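Local coordinates for protein butyryl-CoA dehydrogenase (Marinomonas mediterranea, PDB 6CXT) that belongs to the acyl-CoA dehydrogenase family of flavoproteins and binds flavin-adenine dinucleotide, at residues F250-Y264 against A326-H338. Residues are numbered along the deposited sequence; the frame is centred on the assembly and turned at random.
Sequences FVGAMQRDLNQCIEY and AFVQSGIDSIRVH. With FAD (flavin-adenine dinucleotide), chain D.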
loop_
_atom_site.group_PDB
_atom_site.type_symbol
_atom_site.label_atom_id
_atom_site.label_comp_id
_atom_site.label_asym_id
_atom_site.label_seq_id
_atom_site.Cartn_x
_atom_site.Cartn_y
_atom_site.Cartn_z
ATOM N N PHE B 250 15.290 -11.318 12.139
ATOM C CA PHE B 250 14.760 -10.008 11.726
ATOM C C PHE B 250 13.524 -9.646 12.538
ATOM O O PHE B 250 13.199 -8.476 12.647
ATOM C CB PHE B 250 14.404 -10.068 10.252
ATOM C CG PHE B 250 15.553 -10.598 9.415
ATOM C CD1 PHE B 250 16.852 -10.035 9.551
ATOM C CD2 PHE B 250 15.349 -11.659 8.500
ATOM C CE1 PHE B 250 17.960 -10.553 8.838
ATOM C CE2 PHE B 250 16.435 -12.143 7.740
ATOM C CZ PHE B 250 17.728 -11.632 7.924
ATOM N N VAL B 251 12.830 -10.639 13.072
ATOM C CA VAL B 251 11.750 -10.359 14.020
ATOM C C VAL B 251 12.363 -9.681 15.267
ATOM O O VAL B 251 11.860 -8.650 15.737
ATOM C CB VAL B 251 11.006 -11.654 14.442
ATOM C CG1 VAL B 251 10.059 -11.392 15.623
ATOM C CG2 VAL B 251 10.217 -12.240 13.251
ATOM N N GLY B 252 13.465 -10.216 15.791
ATOM C CA GLY B 252 14.190 -9.511 16.854
ATOM C C GLY B 252 14.668 -8.120 16.422
ATOM O O GLY B 252 14.494 -7.118 17.172
ATOM N N ALA B 253 15.263 -8.015 15.225
ATOM C CA ALA B 253 15.733 -6.718 14.770
ATOM C C ALA B 253 14.550 -5.696 14.711
ATOM O O ALA B 253 14.731 -4.514 15.036
ATOM C CB ALA B 253 16.439 -6.811 13.418
ATOM N N MET B 254 13.377 -6.154 14.319
ATOM C CA MET B 254 12.193 -5.268 14.221
ATOM C C MET B 254 11.721 -4.838 15.623
ATOM O O MET B 254 11.267 -3.727 15.760
ATOM C CB MET B 254 11.040 -5.956 13.450
ATOM C CG MET B 254 11.349 -5.886 11.935
ATOM S SD MET B 254 9.912 -6.536 11.072
ATOM C CE MET B 254 10.083 -8.319 11.297
ATOM N N GLN B 255 11.810 -5.714 16.615
ATOM C CA GLN B 255 11.456 -5.317 18.026
ATOM C C GLN B 255 12.364 -4.175 18.445
ATOM O O GLN B 255 11.902 -3.159 18.993
ATOM C CB GLN B 255 11.583 -6.500 19.015
ATOM C CG GLN B 255 11.105 -6.116 20.438
ATOM C CD GLN B 255 9.624 -5.702 20.449
ATOM O OE1 GLN B 255 8.755 -6.507 20.114
ATOM N NE2 GLN B 255 9.329 -4.453 20.833
ATOM N N ARG B 256 13.644 -4.273 18.078
ATOM C CA ARG B 256 14.600 -3.201 18.340
ATOM C C ARG B 256 14.264 -1.889 17.623
ATOM O O ARG B 256 14.252 -0.828 18.259
ATOM C CB ARG B 256 16.063 -3.620 18.054
ATOM C CG ARG B 256 17.045 -2.451 18.320
ATOM C CD ARG B 256 18.540 -2.818 18.069
ATOM N NE ARG B 256 18.752 -3.257 16.682
ATOM C CZ ARG B 256 19.077 -4.501 16.302
ATOM N NH1 ARG B 256 19.277 -5.495 17.199
ATOM N NH2 ARG B 256 19.265 -4.743 15.002
ATOM N N ASP B 257 14.011 -1.943 16.314
ATOM C CA ASP B 257 13.505 -0.793 15.577
ATOM C C ASP B 257 12.306 -0.134 16.286
ATOM O O ASP B 257 12.258 1.090 16.446
ATOM C CB ASP B 257 13.001 -1.201 14.164
ATOM C CG ASP B 257 14.149 -1.463 13.153
ATOM O OD1 ASP B 257 15.344 -1.128 13.452
ATOM O OD2 ASP B 257 13.821 -1.966 12.020
ATOM N N LEU B 258 11.344 -0.947 16.660
ATOM C CA LEU B 258 10.110 -0.443 17.285
ATOM C C LEU B 258 10.410 0.247 18.630
ATOM O O LEU B 258 9.942 1.353 18.869
ATOM C CB LEU B 258 9.124 -1.576 17.472
ATOM C CG LEU B 258 7.806 -1.237 18.187
ATOM C CD1 LEU B 258 7.054 -0.144 17.403
ATOM C CD2 LEU B 258 6.929 -2.498 18.280
ATOM N N ASN B 259 11.172 -0.426 19.471
ATOM C CA ASN B 259 11.628 0.143 20.770
ATOM C C ASN B 259 12.335 1.446 20.596
ATOM O O ASN B 259 12.044 2.424 21.323
ATOM C CB ASN B 259 12.546 -0.839 21.503
ATOM C CG ASN B 259 11.813 -2.022 22.027
ATOM O OD1 ASN B 259 10.593 -2.066 22.037
ATOM N ND2 ASN B 259 12.554 -3.042 22.397
ATOM N N GLN B 260 13.259 1.508 19.633
ATOM C CA GLN B 260 13.936 2.773 19.303
ATOM C C GLN B 260 12.965 3.874 18.825
ATOM O O GLN B 260 13.066 5.022 19.259
ATOM C CB GLN B 260 15.064 2.602 18.251
ATOM C CG GLN B 260 16.242 1.830 18.826
ATOM C CD GLN B 260 17.236 1.374 17.767
ATOM O OE1 GLN B 260 16.980 1.439 16.557
ATOM N NE2 GLN B 260 18.348 0.846 18.230
ATOM N N CYS B 261 12.037 3.558 17.922
ATOM C CA CYS B 261 11.065 4.573 17.483
ATOM C C CYS B 261 10.164 5.084 18.656
ATOM O O CYS B 261 9.821 6.249 18.645
ATOM C CB CYS B 261 10.138 4.008 16.372
ATOM S SG CYS B 261 11.160 3.898 14.869
ATOM N N ILE B 262 9.776 4.209 19.566
ATOM C CA ILE B 262 8.851 4.607 20.662
ATOM C C ILE B 262 9.622 5.573 21.569
ATOM O O ILE B 262 9.159 6.685 21.852
ATOM C CB ILE B 262 8.330 3.386 21.425
ATOM C CG1 ILE B 262 7.361 2.559 20.509
ATOM C CG2 ILE B 262 7.620 3.815 22.719
ATOM C CD1 ILE B 262 7.043 1.200 21.113
ATOM N N GLU B 263 10.840 5.165 21.914
ATOM C CA GLU B 263 11.723 6.019 22.760
ATOM C C GLU B 263 11.963 7.366 22.128
ATOM O O GLU B 263 11.786 8.438 22.767
ATOM C CB GLU B 263 13.022 5.262 23.120
ATOM C CG GLU B 263 14.103 6.074 23.871
ATOM C CD GLU B 263 13.679 6.563 25.269
ATOM O OE1 GLU B 263 14.360 7.480 25.807
ATOM O OE2 GLU B 263 12.679 6.054 25.847
ATOM N N TYR B 264 12.295 7.355 20.839
ATOM C CA TYR B 264 12.577 8.588 20.162
ATOM C C TYR B 264 11.334 9.467 20.043
ATOM O O TYR B 264 11.403 10.675 20.235
ATOM C CB TYR B 264 13.147 8.290 18.752
ATOM C CG TYR B 264 13.747 9.516 18.127
ATOM C CD1 TYR B 264 14.975 10.076 18.650
ATOM C CD2 TYR B 264 13.097 10.180 17.121
ATOM C CE1 TYR B 264 15.503 11.231 18.111
ATOM C CE2 TYR B 264 13.638 11.358 16.556
ATOM C CZ TYR B 264 14.852 11.856 17.087
ATOM O OH TYR B 264 15.439 12.969 16.557
ATOM N N ALA B 326 7.933 -7.032 6.286
ATOM C CA ALA B 326 7.763 -6.152 7.460
ATOM C C ALA B 326 9.092 -5.465 7.811
ATOM O O ALA B 326 9.110 -4.309 8.205
ATOM C CB ALA B 326 7.190 -6.927 8.653
ATOM N N PHE B 327 10.212 -6.172 7.609
ATOM C CA PHE B 327 11.509 -5.680 7.972
ATOM C C PHE B 327 11.897 -4.528 7.047
ATOM O O PHE B 327 12.431 -3.521 7.503
ATOM C CB PHE B 327 12.551 -6.840 8.026
ATOM C CG PHE B 327 13.916 -6.461 8.541
ATOM C CD1 PHE B 327 14.107 -5.429 9.490
ATOM C CD2 PHE B 327 15.035 -7.231 8.150
ATOM C CE1 PHE B 327 15.392 -5.133 10.011
ATOM C CE2 PHE B 327 16.298 -6.921 8.645
ATOM C CZ PHE B 327 16.481 -5.871 9.572
ATOM N N VAL B 328 11.572 -4.624 5.766
ATOM C CA VAL B 328 11.820 -3.495 4.848
ATOM C C VAL B 328 10.971 -2.267 5.304
ATOM O O VAL B 328 11.475 -1.136 5.381
ATOM C CB VAL B 328 11.428 -3.904 3.373
ATOM C CG1 VAL B 328 11.347 -2.677 2.446
ATOM C CG2 VAL B 328 12.488 -4.881 2.806
ATOM N N GLN B 329 9.714 -2.491 5.636
ATOM C CA GLN B 329 8.859 -1.377 6.048
ATOM C C GLN B 329 9.373 -0.772 7.366
ATOM O O GLN B 329 9.351 0.443 7.533
ATOM C CB GLN B 329 7.414 -1.842 6.186
ATOM C CG GLN B 329 6.796 -2.357 4.879
ATOM C CD GLN B 329 5.442 -2.969 5.098
ATOM O OE1 GLN B 329 5.333 -4.147 5.491
ATOM N NE2 GLN B 329 4.396 -2.209 4.835
ATOM N N SER B 330 9.806 -1.641 8.274
ATOM C CA SER B 330 10.363 -1.210 9.561
ATOM C C SER B 330 11.610 -0.304 9.351
ATOM O O SER B 330 11.749 0.771 9.964
ATOM C CB SER B 330 10.751 -2.449 10.398
ATOM O OG SER B 330 11.260 -2.010 11.683
ATOM N N GLY B 331 12.526 -0.741 8.454
ATOM C CA GLY B 331 13.714 0.043 8.137
ATOM C C GLY B 331 13.332 1.424 7.571
ATOM O O GLY B 331 13.945 2.436 7.935
ATOM N N ILE B 332 12.375 1.474 6.653
ATOM C CA ILE B 332 11.984 2.741 6.099
ATOM C C ILE B 332 11.287 3.613 7.184
ATOM O O ILE B 332 11.611 4.793 7.365
ATOM C CB ILE B 332 11.032 2.542 4.906
ATOM C CG1 ILE B 332 11.811 1.881 3.718
ATOM C CG2 ILE B 332 10.399 3.880 4.472
ATOM C CD1 ILE B 332 10.814 1.235 2.749
ATOM N N ASP B 333 10.369 3.014 7.901
ATOM C CA ASP B 333 9.586 3.794 8.899
ATOM C C ASP B 333 10.500 4.331 10.066
ATOM O O ASP B 333 10.321 5.474 10.537
ATOM C CB ASP B 333 8.448 2.927 9.456
ATOM C CG ASP B 333 7.291 2.818 8.490
ATOM O OD1 ASP B 333 7.184 3.630 7.587
ATOM O OD2 ASP B 333 6.411 1.991 8.707
ATOM N N SER B 334 11.474 3.529 10.497
ATOM C CA SER B 334 12.456 3.974 11.497
ATOM C C SER B 334 13.192 5.227 11.022
ATOM O O SER B 334 13.418 6.169 11.798
ATOM C CB SER B 334 13.450 2.861 11.808
ATOM O OG SER B 334 12.770 1.827 12.481
ATOM N N ILE B 335 13.598 5.253 9.742
ATOM C CA ILE B 335 14.215 6.465 9.220
ATOM C C ILE B 335 13.218 7.619 9.247
ATOM O O ILE B 335 13.566 8.730 9.711
ATOM C CB ILE B 335 14.823 6.229 7.801
ATOM C CG1 ILE B 335 16.047 5.301 7.938
ATOM C CG2 ILE B 335 15.207 7.526 7.129
ATOM C CD1 ILE B 335 16.544 4.778 6.548
ATOM N N ARG B 336 12.026 7.408 8.763
ATOM C CA ARG B 336 11.045 8.447 8.781
ATOM C C ARG B 336 10.820 9.061 10.187
ATOM O O ARG B 336 10.762 10.223 10.322
ATOM C CB ARG B 336 9.732 7.939 8.215
ATOM C CG ARG B 336 9.720 7.558 6.752
ATOM C CD ARG B 336 8.307 7.234 6.377
ATOM N NE ARG B 336 8.071 6.623 5.092
ATOM C CZ ARG B 336 7.963 7.270 3.953
ATOM N NH1 ARG B 336 8.188 8.547 3.890
ATOM N NH2 ARG B 336 7.678 6.612 2.868
ATOM N N VAL B 337 10.727 8.212 11.179
ATOM C CA VAL B 337 10.417 8.603 12.558
ATOM C C VAL B 337 11.614 9.422 13.076
ATOM O O VAL B 337 11.418 10.439 13.765
ATOM C CB VAL B 337 10.180 7.378 13.496
ATOM C CG1 VAL B 337 10.239 7.762 15.005
ATOM C CG2 VAL B 337 8.871 6.678 13.166
ATOM N N HIS B 338 12.834 9.001 12.744
ATOM C CA HIS B 338 14.031 9.630 13.304
ATOM C C HIS B 338 14.444 10.891 12.528
ATOM O O HIS B 338 15.327 11.615 12.993
ATOM C CB HIS B 338 15.189 8.620 13.319
ATOM C CG HIS B 338 15.105 7.659 14.447
ATOM N ND1 HIS B 338 14.287 6.544 14.420
ATOM C CD2 HIS B 338 15.688 7.671 15.671
ATOM C CE1 HIS B 338 14.415 5.884 15.560
ATOM N NE2 HIS B 338 15.260 6.547 16.335
HETATM P PA FAD D . 11.909 16.013 13.105
HETATM O O1A FAD D . 11.358 17.358 12.673
HETATM O O2A FAD D . 12.453 15.706 14.491
HETATM O O5B FAD D . 10.815 14.886 12.680
HETATM C C5B FAD D . 10.908 13.511 13.120
HETATM C C4B FAD D . 9.585 12.856 12.672
HETATM O O4B FAD D . 8.464 13.562 13.262
HETATM C C3B FAD D . 9.422 12.931 11.157
HETATM O O3B FAD D . 8.717 11.729 10.819
HETATM C C2B FAD D . 8.452 14.120 10.980
HETATM O O2B FAD D . 7.723 14.104 9.727
HETATM C C1B FAD D . 7.566 14.002 12.257
HETATM N N9A FAD D . 6.942 15.314 12.525
HETATM C C8A FAD D . 7.548 16.440 12.988
HETATM N N7A FAD D . 6.647 17.485 13.000
HETATM C C5A FAD D . 5.460 17.021 12.518
HETATM C C6A FAD D . 4.095 17.554 12.266
HETATM N N6A FAD D . 3.777 18.876 12.498
HETATM N N1A FAD D . 3.168 16.688 11.755
HETATM C C2A FAD D . 3.437 15.366 11.477
HETATM N N3A FAD D . 4.655 14.829 11.712
HETATM C C4A FAD D . 5.676 15.581 12.207
HETATM N N1 FAD D . 18.463 21.516 6.732
HETATM C C2 FAD D . 18.979 22.754 6.398
HETATM O O2 FAD D . 18.657 23.710 7.155
HETATM N N3 FAD D . 19.801 22.970 5.331
HETATM C C4 FAD D . 20.214 21.947 4.557
HETATM O O4 FAD D . 20.965 22.163 3.604
HETATM C C4X FAD D . 19.710 20.564 4.863
HETATM N N5 FAD D . 20.089 19.471 4.163
HETATM C C5X FAD D . 19.686 18.210 4.484
HETATM C C6 FAD D . 20.153 17.130 3.687
HETATM C C7 FAD D . 19.762 15.815 4.015
HETATM C C7M FAD D . 20.294 14.672 3.187
HETATM C C8 FAD D . 18.875 15.564 5.163
HETATM C C8M FAD D . 18.445 14.176 5.502
HETATM C C9 FAD D . 18.381 16.634 5.939
HETATM C C9A FAD D . 18.767 17.955 5.617
HETATM N N10 FAD D . 18.328 19.081 6.386
HETATM C C10 FAD D . 18.797 20.391 6.022
HETATM C "C1'" FAD D . 17.456 18.923 7.540
HETATM C "C2'" FAD D . 16.023 18.602 7.051
HETATM O "O2'" FAD D . 15.357 19.720 6.439
HETATM C "C3'" FAD D . 15.251 17.993 8.210
HETATM O "O3'" FAD D . 15.872 16.720 8.487
HETATM C "C4'" FAD D . 13.720 17.895 8.093
HETATM O "O4'" FAD D . 13.126 19.233 8.101
HETATM C "C5'" FAD D . 13.123 17.094 9.259
HETATM O "O5'" FAD D . 13.637 17.639 10.480
HETATM P P FAD D . 14.244 16.665 11.556
HETATM O O1P FAD D . 14.666 17.465 12.793
HETATM O O2P FAD D . 15.327 15.766 10.991
HETATM O O3P FAD D . 13.073 15.680 12.038
HETATM O O HOH W 1 9.508 -2.608 13.739
HETATM O O HOH W 2 14.479 13.883 14.456
#
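Asp257 drops its carboxylate among Phe327, Ser330, Gly331 and Ser334, a knob in a hole where Gly331 and the serines add little bulk and the Ser330 hydroxyl supplies a donor to the buried acid. Ser330 OG donates to the anti lone pair of Asp257 OD2 at 2.6 Å. Toward Phe250 and Ala326, Phe327 is the reverse knob, among Phe250, Ala253, Met254 and Asp257. Its side chain, chi1 -174°, reaches across to the other helix, where its ring lies nearly parallel to that of Phe250 but slid aside, so the two barely overlap. Met254 packs its flexible thioether against Phe327 and small Ala326, SD 3.7 Å from Ala326 CB. These near-parallel helices, axes 9.8 Å apart and crossing at 15°, belong to the helical C-terminal domain of the acyl-CoA dehydrogenase fold. Toward Tyr264 and His338, the flat imidazole lies over one phenol face in an offset stack, centroids 4.5 Å apart, while the slim Cys261 thiol fits beside Ser334 and Val337 at the imidazole edge. Behind this first shell, His338 ND1 donates to Ser334 O (2.8 Å), which fixes the ring's rotation, and Ser352 OG, from helix 351-359, is hydrogen-bonded to Asp257 OD1. One water links Met254 O to Ser330 OG; another lies between Tyr264 OH, His338 O and FAD O2A.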